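PDB 4PRK: 4-phosphoerythronate dehydrogenase from Lactobacillus jensenii, which probably interconverts pyruvate and D-lactate with NAD(H) as a member of the D-isomer-specific 2-hydroxyacid dehydrogenase family. Local coordinates for residues R76-N81 and V95-V100; P103-E108 and Y298-S303; Y267-V272 and T293-Y298. All blocks are in the same frame, centred on the assembly; numbering follows the deposited sequence.

Contact 1. Residues R76-N81 and V95-V100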
ATOM      1  N   ARG A  76      15.714 -15.882  25.328  1.00 45.69           N
ATOM      2  CA  ARG A  76      14.433 -15.278  24.861  1.00 48.88           C
ATOM      3  C   ARG A  76      14.701 -13.965  24.136  1.00 49.83           C
ATOM      4  O   ARG A  76      13.795 -13.381  23.498  1.00 49.61           O
ATOM      5  CB  ARG A  76      13.464 -15.031  26.025  1.00 42.24           C
ATOM      6  CG  ARG A  76      13.031 -16.315  26.744  1.00 43.91           C
ATOM      7  CD  ARG A  76      11.742 -16.094  27.524  1.00 43.76           C
ATOM      8  NE  ARG A  76      11.760 -15.007  28.530  1.00 41.87           N
ATOM      9  CZ  ARG A  76      12.372 -15.071  29.711  1.00 44.01           C
ATOM     10  NH1 ARG A  76      12.289 -14.057  30.570  1.00 43.05           N
ATOM     11  NH2 ARG A  76      13.085 -16.156  30.046  1.00 52.44           N
ATOM     12  N   ILE A  77      15.952 -13.518  24.268  1.00 50.20           N
ATOM     13  CA  ILE A  77      16.425 -12.277  23.695  1.00 52.85           C
ATOM     14  C   ILE A  77      17.370 -12.533  22.527  1.00 53.65           C
ATOM     15  O   ILE A  77      17.665 -13.687  22.157  1.00 48.43           O
ATOM     16  CB  ILE A  77      17.115 -11.418  24.749  1.00 46.19           C
ATOM     17  CG1 ILE A  77      18.373 -12.094  25.256  1.00 45.66           C
ATOM     18  CG2 ILE A  77      16.144 -11.161  25.885  1.00 48.83           C
ATOM     19  CD1 ILE A  77      19.031 -11.292  26.360  1.00 48.62           C
ATOM     20  N   VAL A  78      17.801 -11.422  21.949  1.00 49.01           N
ATOM     21  CA  VAL A  78      18.711 -11.424  20.833  1.00 54.08           C
ATOM     22  C   VAL A  78      20.175 -11.496  21.255  1.00 54.97           C
ATOM     23  O   VAL A  78      20.930 -12.250  20.654  1.00 55.61           O
ATOM     24  CB  VAL A  78      18.475 -10.203  19.932  1.00 53.67           C
ATOM     25  CG1 VAL A  78      18.830  -8.908  20.649  1.00 52.71           C
ATOM     26  CG2 VAL A  78      19.249 -10.350  18.632  1.00 57.60           C
ATOM     27  N   GLY A  79      20.569 -10.745  22.282  1.00 55.25           N
ATOM     28  CA  GLY A  79      21.970 -10.661  22.665  1.00 55.44           C
ATOM     29  C   GLY A  79      22.460 -11.911  23.366  1.00 64.64           C
ATOM     30  O   GLY A  79      21.802 -12.398  24.266  1.00 67.25           O
ATOM     31  N   THR A  80      23.624 -12.421  22.957  1.00 68.61           N
ATOM     32  CA  THR A  80      24.232 -13.607  23.562  1.00 68.83           C
ATOM     33  C   THR A  80      25.498 -13.292  24.319  1.00 69.79           C
ATOM     34  O   THR A  80      26.222 -14.201  24.733  1.00 67.19           O
ATOM     35  CB  THR A  80      24.655 -14.617  22.491  1.00 71.82           C
ATOM     36  OG1 THR A  80      25.469 -13.941  21.535  1.00 67.29           O
ATOM     37  CG2 THR A  80      23.441 -15.227  21.803  1.00 75.26           C
ATOM     38  N   ASN A  81      25.788 -12.010  24.467  1.00 70.87           N
ATOM     39  CA  ASN A  81      26.976 -11.575  25.193  1.00 73.10           C
ATOM     40  C   ASN A  81      27.213 -12.294  26.529  1.00 72.87           C
ATOM     41  O   ASN A  81      28.345 -12.687  26.814  1.00 78.54           O
ATOM     42  CB  ASN A  81      26.900 -10.069  25.430  1.00 80.91           C
ATOM     43  CG  ASN A  81      25.626  -9.671  26.153  1.00 85.31           C
ATOM     44  OD1 ASN A  81      25.602  -9.615  27.387  1.00 78.95           O
ATOM     45  ND2 ASN A  81      24.544  -9.446  25.392  1.00 82.88           N
ATOM     46  N   VAL A  95      23.002 -23.513  21.956  1.00 67.91           N
ATOM     47  CA  VAL A  95      22.488 -22.186  22.360  1.00 66.46           C
ATOM     48  C   VAL A  95      21.590 -21.635  21.243  1.00 62.42           C
ATOM     49  O   VAL A  95      22.006 -21.583  20.077  1.00 61.47           O
ATOM     50  CB  VAL A  95      23.638 -21.196  22.670  1.00 66.61           C
ATOM     51  CG1 VAL A  95      23.132 -19.914  23.354  1.00 60.83           C
ATOM     52  CG2 VAL A  95      24.683 -21.887  23.547  1.00 70.48           C
ATOM     53  N   THR A  96      20.350 -21.282  21.587  1.00 55.66           N
ATOM     54  CA  THR A  96      19.457 -20.637  20.629  1.00 54.06           C
ATOM     55  C   THR A  96      19.108 -19.256  21.147  1.00 58.49           C
ATOM     56  O   THR A  96      19.302 -18.934  22.342  1.00 55.81           O
ATOM     57  CB  THR A  96      18.118 -21.405  20.358  1.00 55.75           C
ATOM     58  OG1 THR A  96      17.325 -21.498  21.558  1.00 44.58           O
ATOM     59  CG2 THR A  96      18.370 -22.796  19.769  1.00 55.39           C
ATOM     60  N   ASN A  97      18.569 -18.438  20.247  1.00 50.85           N
ATOM     61  CA  ASN A  97      18.153 -17.110  20.625  1.00 47.27           C
ATOM     62  C   ASN A  97      16.974 -16.678  19.786  1.00 47.42           C
ATOM     63  O   ASN A  97      16.560 -17.398  18.859  1.00 43.96           O
ATOM     64  CB  ASN A  97      19.345 -16.139  20.455  1.00 45.20           C
ATOM     65  CG  ASN A  97      19.641 -15.820  19.002  1.00 43.71           C
ATOM     66  OD1 ASN A  97      19.250 -16.557  18.073  1.00 42.43           O
ATOM     67  ND2 ASN A  97      20.332 -14.703  18.786  1.00 44.87           N
ATOM     68  N   VAL A  98      16.478 -15.472  20.082  1.00 52.00           N
ATOM     69  CA  VAL A  98      15.433 -14.828  19.272  1.00 48.95           C
ATOM     70  C   VAL A  98      15.965 -13.550  18.576  1.00 51.07           C
ATOM     71  O   VAL A  98      15.962 -12.437  19.127  1.00 52.82           O
ATOM     72  CB  VAL A  98      14.141 -14.592  20.091  1.00 44.67           C
ATOM     73  CG1 VAL A  98      13.039 -14.078  19.182  1.00 46.42           C
ATOM     74  CG2 VAL A  98      13.693 -15.901  20.732  1.00 49.35           C
ATOM     75  N   PRO A  99      16.467 -13.734  17.367  1.00 52.82           N
ATOM     76  CA  PRO A  99      16.900 -12.633  16.512  1.00 51.88           C
ATOM     77  C   PRO A  99      15.781 -11.703  16.036  1.00 48.20           C
ATOM     78  O   PRO A  99      16.000 -10.519  15.925  1.00 54.93           O
ATOM     79  CB  PRO A  99      17.572 -13.344  15.339  1.00 53.77           C
ATOM     80  CG  PRO A  99      17.056 -14.726  15.371  1.00 54.73           C
ATOM     81  CD  PRO A  99      16.835 -15.036  16.806  1.00 53.35           C
ATOM     82  N   VAL A 100      14.613 -12.242  15.733  1.00 51.46           N
ATOM     83  CA  VAL A 100      13.541 -11.454  15.138  1.00 53.45           C
ATOM     84  C   VAL A 100      12.278 -11.449  16.007  1.00 55.44           C
ATOM     85  O   VAL A 100      11.405 -12.284  15.819  1.00 52.47           O
ATOM     86  CB  VAL A 100      13.211 -12.023  13.741  1.00 56.30           C
ATOM     87  CG1 VAL A 100      12.017 -11.341  13.113  1.00 55.41           C
ATOM     88  CG2 VAL A 100      14.421 -11.929  12.828  1.00 58.49           C
TER

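Contact 2. Residues P103-E108 and Y298-S303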
ATOM      1  N   PRO A 103       9.901  -7.240  13.706  1.00 31.06           N
ATOM      2  CA  PRO A 103      10.477  -6.033  13.096  1.00 29.18           C
ATOM      3  C   PRO A 103       9.483  -4.882  12.961  1.00 24.92           C
ATOM      4  O   PRO A 103       9.905  -3.757  13.026  1.00 22.83           O
ATOM      5  CB  PRO A 103      10.969  -6.492  11.724  1.00 29.52           C
ATOM      6  CG  PRO A 103      10.318  -7.772  11.457  1.00 33.09           C
ATOM      7  CD  PRO A 103      10.247  -8.417  12.768  1.00 31.70           C
ATOM      8  N   ARG A 104       8.206  -5.162  12.752  1.00 24.28           N
ATOM      9  CA  ARG A 104       7.198  -4.113  12.686  1.00 23.25           C
ATOM     10  C   ARG A 104       7.053  -3.285  13.975  1.00 23.25           C
ATOM     11  O   ARG A 104       6.758  -2.115  13.916  1.00 26.24           O
ATOM     12  CB  ARG A 104       5.859  -4.658  12.219  1.00 24.92           C
ATOM     13  CG  ARG A 104       5.751  -4.835  10.713  1.00 26.12           C
ATOM     14  CD  ARG A 104       5.695  -3.521   9.972  1.00 26.84           C
ATOM     15  NE  ARG A 104       4.435  -2.818  10.143  1.00 30.09           N
ATOM     16  CZ  ARG A 104       3.583  -2.541   9.163  1.00 32.01           C
ATOM     17  NH1 ARG A 104       3.845  -2.903   7.922  1.00 33.81           N
ATOM     18  NH2 ARG A 104       2.472  -1.892   9.425  1.00 27.11           N
ATOM     19  N   ALA A 105       7.207  -3.907  15.135  1.00 24.99           N
ATOM     20  CA  ALA A 105       7.159  -3.191  16.418  1.00 23.53           C
ATOM     21  C   ALA A 105       8.148  -2.052  16.368  1.00 22.85           C
ATOM     22  O   ALA A 105       7.826  -0.899  16.587  1.00 21.60           O
ATOM     23  CB  ALA A 105       7.494  -4.116  17.570  1.00 22.54           C
ATOM     24  N   ILE A 106       9.367  -2.384  16.025  1.00 23.53           N
ATOM     25  CA  ILE A 106      10.386  -1.355  15.984  1.00 25.05           C
ATOM     26  C   ILE A 106      10.187  -0.347  14.856  1.00 25.55           C
ATOM     27  O   ILE A 106      10.317   0.852  15.082  1.00 23.52           O
ATOM     28  CB  ILE A 106      11.775  -1.998  15.985  1.00 27.40           C
ATOM     29  CG1 ILE A 106      11.927  -2.658  17.349  1.00 31.51           C
ATOM     30  CG2 ILE A 106      12.872  -0.976  15.764  1.00 26.11           C
ATOM     31  CD1 ILE A 106      12.880  -3.795  17.383  1.00 33.63           C
ATOM     32  N   ALA A 107       9.839  -0.828  13.659  1.00 24.59           N
ATOM     33  CA  ALA A 107       9.692   0.051  12.531  1.00 22.69           C
ATOM     34  C   ALA A 107       8.580   1.057  12.794  1.00 22.26           C
ATOM     35  O   ALA A 107       8.684   2.230  12.473  1.00 18.56           O
ATOM     36  CB  ALA A 107       9.373  -0.756  11.314  1.00 23.33           C
ATOM     37  N   GLU A 108       7.538   0.611  13.475  1.00 23.99           N
ATOM     38  CA  GLU A 108       6.375   1.469  13.724  1.00 24.07           C
ATOM     39  C   GLU A 108       6.686   2.548  14.746  1.00 23.39           C
ATOM     40  O   GLU A 108       6.141   3.674  14.710  1.00 24.70           O
ATOM     41  CB  GLU A 108       5.151   0.619  14.126  1.00 23.64           C
ATOM     42  CG  GLU A 108       4.517  -0.106  12.951  1.00 22.17           C
ATOM     43  CD  GLU A 108       3.299  -0.967  13.281  1.00 23.55           C
ATOM     44  OE1 GLU A 108       2.701  -0.829  14.383  1.00 21.19           O
ATOM     45  OE2 GLU A 108       2.882  -1.749  12.394  1.00 20.69           O
ATOM     46  N   TYR A 298      10.596  -2.095  20.797  1.00 24.65           N
ATOM     47  CA  TYR A 298      10.191  -3.502  20.732  1.00 24.66           C
ATOM     48  C   TYR A 298       8.908  -3.818  21.515  1.00 24.57           C
ATOM     49  O   TYR A 298       8.360  -4.900  21.348  1.00 24.67           O
ATOM     50  CB  TYR A 298      11.314  -4.411  21.302  1.00 25.05           C
ATOM     51  CG  TYR A 298      11.237  -4.399  22.829  1.00 29.42           C
ATOM     52  CD1 TYR A 298      11.822  -3.386  23.581  1.00 30.62           C
ATOM     53  CD2 TYR A 298      10.509  -5.364  23.509  1.00 30.03           C
ATOM     54  CE1 TYR A 298      11.697  -3.356  24.955  1.00 30.55           C
ATOM     55  CE2 TYR A 298      10.362  -5.327  24.883  1.00 33.59           C
ATOM     56  CZ  TYR A 298      10.943  -4.327  25.599  1.00 31.99           C
ATOM     57  OH  TYR A 298      10.755  -4.309  26.968  1.00 35.32           O
ATOM     58  N   PHE A 299       8.424  -2.925  22.372  1.00 24.84           N
ATOM     59  CA  PHE A 299       7.570  -3.365  23.479  1.00 25.85           C
ATOM     60  C   PHE A 299       6.094  -3.388  23.048  1.00 26.61           C
ATOM     61  O   PHE A 299       5.310  -2.442  23.385  1.00 31.57           O
ATOM     62  CB  PHE A 299       7.825  -2.432  24.685  1.00 27.21           C
ATOM     63  CG  PHE A 299       7.126  -2.836  25.959  1.00 27.71           C
ATOM     64  CD1 PHE A 299       7.076  -4.163  26.365  1.00 27.70           C
ATOM     65  CD2 PHE A 299       6.585  -1.873  26.788  1.00 28.83           C
ATOM     66  CE1 PHE A 299       6.426  -4.512  27.532  1.00 27.67           C
ATOM     67  CE2 PHE A 299       5.957  -2.219  27.968  1.00 29.65           C
ATOM     68  CZ  PHE A 299       5.895  -3.546  28.341  1.00 27.67           C
ATOM     69  N   THR A 300       5.742  -4.403  22.244  1.00 24.44           N
ATOM     70  CA  THR A 300       4.344  -4.725  21.902  1.00 27.46           C
ATOM     71  C   THR A 300       4.008  -6.128  22.399  1.00 28.46           C
ATOM     72  O   THR A 300       4.890  -6.882  22.795  1.00 27.72           O
ATOM     73  CB  THR A 300       4.126  -4.741  20.391  1.00 27.86           C
ATOM     74  OG1 THR A 300       4.936  -5.780  19.811  1.00 29.84           O
ATOM     75  CG2 THR A 300       4.570  -3.402  19.812  1.00 30.13           C
ATOM     76  N   LYS A 301       2.723  -6.458  22.380  1.00 30.01           N
ATOM     77  CA  LYS A 301       2.241  -7.774  22.777  1.00 31.21           C
ATOM     78  C   LYS A 301       2.834  -8.845  21.878  1.00 30.53           C
ATOM     79  O   LYS A 301       3.188  -9.897  22.321  1.00 25.43           O
ATOM     80  CB  LYS A 301       0.739  -7.857  22.594  1.00 32.06           C
ATOM     81  CG  LYS A 301      -0.074  -6.859  23.404  1.00 38.88           C
ATOM     82  CD  LYS A 301      -0.480  -7.430  24.744  1.00 46.67           C
ATOM     83  CE  LYS A 301      -1.643  -6.654  25.338  1.00 54.48           C
ATOM     84  NZ  LYS A 301      -2.035  -7.341  26.610  1.00 61.51           N
ATOM     85  N   THR A 302       2.910  -8.569  20.582  1.00 30.99           N
ATOM     86  CA  THR A 302       3.526  -9.503  19.692  1.00 30.01           C
ATOM     87  C   THR A 302       4.973  -9.772  20.117  1.00 29.82           C
ATOM     88  O   THR A 302       5.417 -10.900  20.056  1.00 27.48           O
ATOM     89  CB  THR A 302       3.493  -8.978  18.249  1.00 31.82           C
ATOM     90  OG1 THR A 302       2.163  -8.537  17.934  1.00 30.37           O
ATOM     91  CG2 THR A 302       4.004 -10.113  17.229  1.00 32.01           C
ATOM     92  N   SER A 303       5.741  -8.761  20.511  1.00 29.07           N
ATOM     93  CA  SER A 303       7.157  -9.038  20.704  1.00 31.63           C
ATOM     94  C   SER A 303       7.280  -9.926  21.899  1.00 31.64           C
ATOM     95  O   SER A 303       8.018 -10.925  21.891  1.00 28.02           O
ATOM     96  CB  SER A 303       8.037  -7.779  20.919  1.00 31.86           C
ATOM     97  OG  SER A 303       8.222  -7.025  19.727  1.00 29.48           O
TER

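Contact 3. Residues Y267-V272 and T293-Y298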
ATOM      1  N   TYR A 267      20.838   4.237  33.162  1.00 37.46           N
ATOM      2  CA  TYR A 267      19.480   4.516  33.601  1.00 35.65           C
ATOM      3  C   TYR A 267      18.289   3.850  32.894  1.00 35.87           C
ATOM      4  O   TYR A 267      17.227   3.763  33.468  1.00 40.08           O
ATOM      5  CB  TYR A 267      19.266   6.017  33.654  1.00 37.25           C
ATOM      6  CG  TYR A 267      19.495   6.716  32.354  1.00 34.64           C
ATOM      7  CD1 TYR A 267      20.748   6.780  31.797  1.00 35.35           C
ATOM      8  CD2 TYR A 267      18.455   7.327  31.694  1.00 35.77           C
ATOM      9  CE1 TYR A 267      20.964   7.433  30.612  1.00 34.36           C
ATOM     10  CE2 TYR A 267      18.658   7.979  30.512  1.00 34.19           C
ATOM     11  CZ  TYR A 267      19.915   8.026  29.975  1.00 36.06           C
ATOM     12  OH  TYR A 267      20.121   8.671  28.800  1.00 37.65           O
ATOM     13  N   PHE A 268      18.448   3.400  31.663  1.00 34.47           N
ATOM     14  CA  PHE A 268      17.346   2.741  30.966  1.00 34.34           C
ATOM     15  C   PHE A 268      16.990   1.433  31.679  1.00 36.29           C
ATOM     16  O   PHE A 268      17.861   0.703  32.103  1.00 34.95           O
ATOM     17  CB  PHE A 268      17.703   2.472  29.502  1.00 34.18           C
ATOM     18  CG  PHE A 268      17.438   3.622  28.578  1.00 31.20           C
ATOM     19  CD1 PHE A 268      17.383   4.913  29.039  1.00 33.64           C
ATOM     20  CD2 PHE A 268      17.256   3.402  27.237  1.00 31.72           C
ATOM     21  CE1 PHE A 268      17.142   5.955  28.177  1.00 33.61           C
ATOM     22  CE2 PHE A 268      17.011   4.435  26.372  1.00 28.87           C
ATOM     23  CZ  PHE A 268      16.955   5.716  26.840  1.00 29.73           C
ATOM     24  N   PHE A 269      15.704   1.148  31.794  1.00 36.02           N
ATOM     25  CA  PHE A 269      15.217  -0.037  32.480  1.00 37.61           C
ATOM     26  C   PHE A 269      15.312   0.005  34.016  1.00 38.29           C
ATOM     27  O   PHE A 269      15.131  -1.012  34.654  1.00 37.65           O
ATOM     28  CB  PHE A 269      15.824  -1.305  31.873  1.00 38.31           C
ATOM     29  CG  PHE A 269      15.578  -1.421  30.398  1.00 39.56           C
ATOM     30  CD1 PHE A 269      14.293  -1.278  29.893  1.00 42.94           C
ATOM     31  CD2 PHE A 269      16.612  -1.609  29.525  1.00 42.02           C
ATOM     32  CE1 PHE A 269      14.040  -1.372  28.558  1.00 42.64           C
ATOM     33  CE2 PHE A 269      16.376  -1.675  28.170  1.00 44.41           C
ATOM     34  CZ  PHE A 269      15.088  -1.547  27.688  1.00 44.65           C
ATOM     35  N   LYS A 270      15.546   1.183  34.603  1.00 39.83           N
ATOM     36  CA  LYS A 270      15.690   1.331  36.073  1.00 40.66           C
ATOM     37  C   LYS A 270      14.800   2.419  36.547  1.00 40.34           C
ATOM     38  O   LYS A 270      14.321   3.193  35.710  1.00 40.77           O
ATOM     39  CB  LYS A 270      17.130   1.694  36.454  1.00 38.24           C
ATOM     40  CG  LYS A 270      18.030   0.518  36.334  1.00 40.58           C
ATOM     41  CD  LYS A 270      19.425   0.907  35.927  1.00 48.06           C
ATOM     42  CE  LYS A 270      20.233  -0.355  35.722  1.00 52.04           C
ATOM     43  NZ  LYS A 270      21.540   0.025  35.142  1.00 60.05           N
ATOM     44  N   LYS A 271      14.562   2.482  37.875  1.00 41.42           N
ATOM     45  CA  LYS A 271      14.048   3.722  38.493  1.00 43.30           C
ATOM     46  C   LYS A 271      15.207   4.372  39.207  1.00 41.70           C
ATOM     47  O   LYS A 271      15.942   3.728  39.929  1.00 43.45           O
ATOM     48  CB  LYS A 271      12.875   3.501  39.453  1.00 43.21           C
ATOM     49  CG  LYS A 271      12.061   2.281  39.127  1.00 48.99           C
ATOM     50  CD  LYS A 271      10.675   2.356  39.719  1.00 51.84           C
ATOM     51  CE  LYS A 271       9.875   1.162  39.246  1.00 57.67           C
ATOM     52  NZ  LYS A 271       8.574   1.066  39.963  1.00 64.95           N
ATOM     53  N   VAL A 272      15.374   5.658  38.990  1.00 41.34           N
ATOM     54  CA  VAL A 272      16.482   6.363  39.545  1.00 43.98           C
ATOM     55  C   VAL A 272      16.092   7.744  39.971  1.00 45.80           C
ATOM     56  O   VAL A 272      15.036   8.216  39.626  1.00 45.04           O
ATOM     57  CB  VAL A 272      17.616   6.496  38.524  1.00 45.70           C
ATOM     58  CG1 VAL A 272      18.111   5.129  38.106  1.00 47.54           C
ATOM     59  CG2 VAL A 272      17.182   7.324  37.330  1.00 47.34           C
ATOM     60  N   THR A 293      12.512   7.782  24.124  1.00 27.91           N
ATOM     61  CA  THR A 293      11.838   6.682  24.745  1.00 27.13           C
ATOM     62  C   THR A 293      12.873   5.712  25.275  1.00 26.52           C
ATOM     63  O   THR A 293      13.993   5.639  24.748  1.00 28.28           O
ATOM     64  CB  THR A 293      10.917   5.936  23.744  1.00 27.28           C
ATOM     65  OG1 THR A 293      11.584   5.751  22.487  1.00 25.96           O
ATOM     66  CG2 THR A 293       9.614   6.744  23.534  1.00 28.63           C
ATOM     67  N   PRO A 294      12.518   4.960  26.318  1.00 26.49           N
ATOM     68  CA  PRO A 294      13.454   4.076  26.992  1.00 29.97           C
ATOM     69  C   PRO A 294      13.603   2.729  26.352  1.00 29.10           C
ATOM     70  O   PRO A 294      13.188   1.737  26.937  1.00 29.69           O
ATOM     71  CB  PRO A 294      12.830   3.924  28.389  1.00 31.37           C
ATOM     72  CG  PRO A 294      11.387   4.159  28.189  1.00 30.51           C
ATOM     73  CD  PRO A 294      11.183   4.870  26.899  1.00 26.93           C
ATOM     74  N   HIS A 295      14.176   2.704  25.148  1.00 31.96           N
ATOM     75  CA  HIS A 295      14.397   1.476  24.402  1.00 32.35           C
ATOM     76  C   HIS A 295      13.129   0.615  24.424  1.00 30.63           C
ATOM     77  O   HIS A 295      13.175  -0.594  24.642  1.00 31.25           O
ATOM     78  CB  HIS A 295      15.647   0.697  24.915  1.00 34.95           C
ATOM     79  CG  HIS A 295      16.530   0.175  23.813  1.00 40.18           C
ATOM     80  ND1 HIS A 295      16.060  -0.633  22.789  1.00 43.88           N
ATOM     81  CD2 HIS A 295      17.844   0.374  23.551  1.00 39.18           C
ATOM     82  CE1 HIS A 295      17.043  -0.897  21.943  1.00 39.03           C
ATOM     83  NE2 HIS A 295      18.135  -0.305  22.385  1.00 44.15           N
ATOM     84  N   SER A 296      11.991   1.230  24.146  1.00 30.71           N
ATOM     85  CA  SER A 296      10.774   0.495  24.121  1.00 27.23           C
ATOM     86  C   SER A 296      10.224   0.285  22.692  1.00 29.52           C
ATOM     87  O   SER A 296       9.012  -0.056  22.514  1.00 25.50           O
ATOM     88  CB  SER A 296       9.764   1.228  25.022  1.00 28.94           C
ATOM     89  OG  SER A 296       9.483   2.591  24.581  1.00 28.35           O
ATOM     90  N   ALA A 297      11.029   0.515  21.643  1.00 28.56           N
ATOM     91  CA  ALA A 297      10.453   0.292  20.269  1.00 26.53           C
ATOM     92  C   ALA A 297       9.915  -1.160  20.173  1.00 24.83           C
ATOM     93  O   ALA A 297       8.882  -1.440  19.578  1.00 27.04           O
ATOM     94  CB  ALA A 297      11.480   0.559  19.173  1.00 25.08           C
ATOM     95  N   TYR A 298      10.596  -2.095  20.797  1.00 24.65           N
ATOM     96  CA  TYR A 298      10.191  -3.502  20.732  1.00 24.66           C
ATOM     97  C   TYR A 298       8.908  -3.818  21.515  1.00 24.57           C
ATOM     98  O   TYR A 298       8.360  -4.900  21.348  1.00 24.67           O
ATOM     99  CB  TYR A 298      11.314  -4.411  21.302  1.00 25.05           C
ATOM    100  CG  TYR A 298      11.237  -4.399  22.829  1.00 29.42           C
ATOM    101  CD1 TYR A 298      11.822  -3.386  23.581  1.00 30.62           C
ATOM    102  CD2 TYR A 298      10.509  -5.364  23.509  1.00 30.03           C
ATOM    103  CE1 TYR A 298      11.697  -3.356  24.955  1.00 30.55           C
ATOM    104  CE2 TYR A 298      10.362  -5.327  24.883  1.00 33.59           C
ATOM    105  CZ  TYR A 298      10.943  -4.327  25.599  1.00 31.99           C
ATOM    106  OH  TYR A 298      10.755  -4.309  26.968  1.00 35.32           O
TER

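Contact 1. Residues R76-N81 and V95-V100
R76 opens the contact with its backbone, since its side chain leaves V95-V100 behind: NE goes to a salt bridge with E12, and NH2 bonds to the carbonyl O of F6. Its own carbonyl O rests on the branch of V98, 3.6 Å from V98 CB. There V98 CG2 stands anti to its carbonyl carbon, which brings that methyl to R76 O as well. At I77 the two segments are joined by a main-chain bond, V98 N to I77 O at 3.0 Å and nearly straight at 166°, although the donor sits above the carbonyl plane. The same oxygen also has N97 CB 3.4 Å away. The two segments follow neighbouring strands of the parallel sheet of the N-terminal α/β domain: 72-75 and 94-96 lie side by side, connected through helix 85-90 in a beta-alpha-beta crossover; T96 pairs with I73 and L75, and the link at I77 carries the contact past the strand ends into the loops. V78 turns its carbonyl toward the N97 amide. N97 CG lies between its backbone N and carbonyl carbon (chi1 74°), which lifts ND2 to V78 O at 3.1 Å; the bond falls in the carbonyl plane on a lone pair, and the oxygen lies close to the amide plane too. V78 CB sits 3.5 Å from V98 O, while V78 CG2, anti to its own N, leans on P99 CA at 3.9 Å. Beyond G79, T80 directs its CB back toward V95-V100, and its CG2 comes within 4.4 Å of N97 ND2.

Contact 2. Residues P103-E108 and Y298-S303
No hydrogen bond passes between P103-E108 and Y298-S303; the two are held together by van der Waals contact. The methyl of A105 does most of it, lodged at the start of helix 301-319 with S303 OG 3.7 Å and T300 CG2 3.8 Å from A105 CB. I106 reaches alongside: its CG1, anti to the carbonyl carbon, lies 3.7 Å from Y298 N, and its CD1 touches Y298 CB more loosely.

Hydrogen bonds shape each partner from within. Y298 O is gripped twice, by T300 N across the inverse gamma turn centred on F299 and by the hydroxyl of S303, whose OG donates at 2.7 Å in the carbonyl plane on a lone pair. T300 is the N-cap of the helix: its OG1, between backbone N and carbonyl carbon (chi1 63°), accepts from S303 N at 3.2 Å and also bonds to E143 of the third subunit. An alanine here would remove OG1 and CG2 together, and would probably loosen the first helical turn, the seat of the A105 methyl and the tie to that subunit.

The one charged pair is local to the first helix. R104 grips E108 side-on, NE and NH2 both meeting OE2, with R104 NE to E108 OE2 at 2.9 Å, while E108 OE1 bonds to I144 N of the third subunit.

Here the start of helix 103-118 meets that of helix 301-319, the two places where the chain passes between the domains, consistent with the interdomain hinge of D-2-hydroxyacid dehydrogenases.

Contact 3. Residues Y267-V272 and T293-Y298
F268 leaves its main chain with CB pointing at T293-Y298, and CG stands anti to the carbonyl carbon (chi1 -85°), so the ring is laid against the backbone of P294. CD2 comes first, 3.8 Å from H295 N and only slightly farther from H295 CB. Next round the ring, CE2 makes the tightest approach, 3.5 Å to H295 N, with P294 CA just above it. At the tip CZ is 3.6 Å from T293 O. P294 CA stands over one face as a CH-pi contact, 3.9 Å from the ring centroid and 20° off the normal, shifted toward the rim. What the ring packs on is a tight bend, an inverse gamma turn centred on P294, closed by a weak bond from H295 N to T293 O.

F269 takes the third position of the type II turn Y267-K270, with the positive phi (74°) usual there, and its ring reaches the same bend. Its CE1 lies 3.6 Å from P294 O and its CZ 3.6 Å from H295 CB; the F269 and H295 rings cross obliquely. The place of H295 after strand 290-292 and its contact with E264 are consistent with the acid-base histidine and its glutamate partner in related D-2-hydroxyacid dehydrogenases.

Neighbouring elements complete the surroundings: D259, just after strand 255-258, bonds T293 OG1 and S296 N, F124 of the third subunit packs on P294, and M109 of helix 103-118 touches T293 and S296 where the loop leaves strand 290-292 on its way to helix 301-319.

Contact 1 belongs to the N-terminal sheet domain and is partly buried, with V78 exposed; contacts 2 and 3 are buried on the whole, though F269 in contact 3 is exposed, and both touch the third subunit. Their centres are 15 Å apart and they share Y298, contact 3 being nested inside the long loop that contact 2 closes. They also meet directly, A105 CB lying 3.6 Å from A297 O. The chain runs from contact 1 into contact 2 through the link between strand 94-96 and helix 103-118. Chemistry follows place: hydrogen bonds at the strand ends in contact 1, aliphatic side chains against the capped start of a helix in contact 2, and aromatic rings on a bent backbone in contact 3.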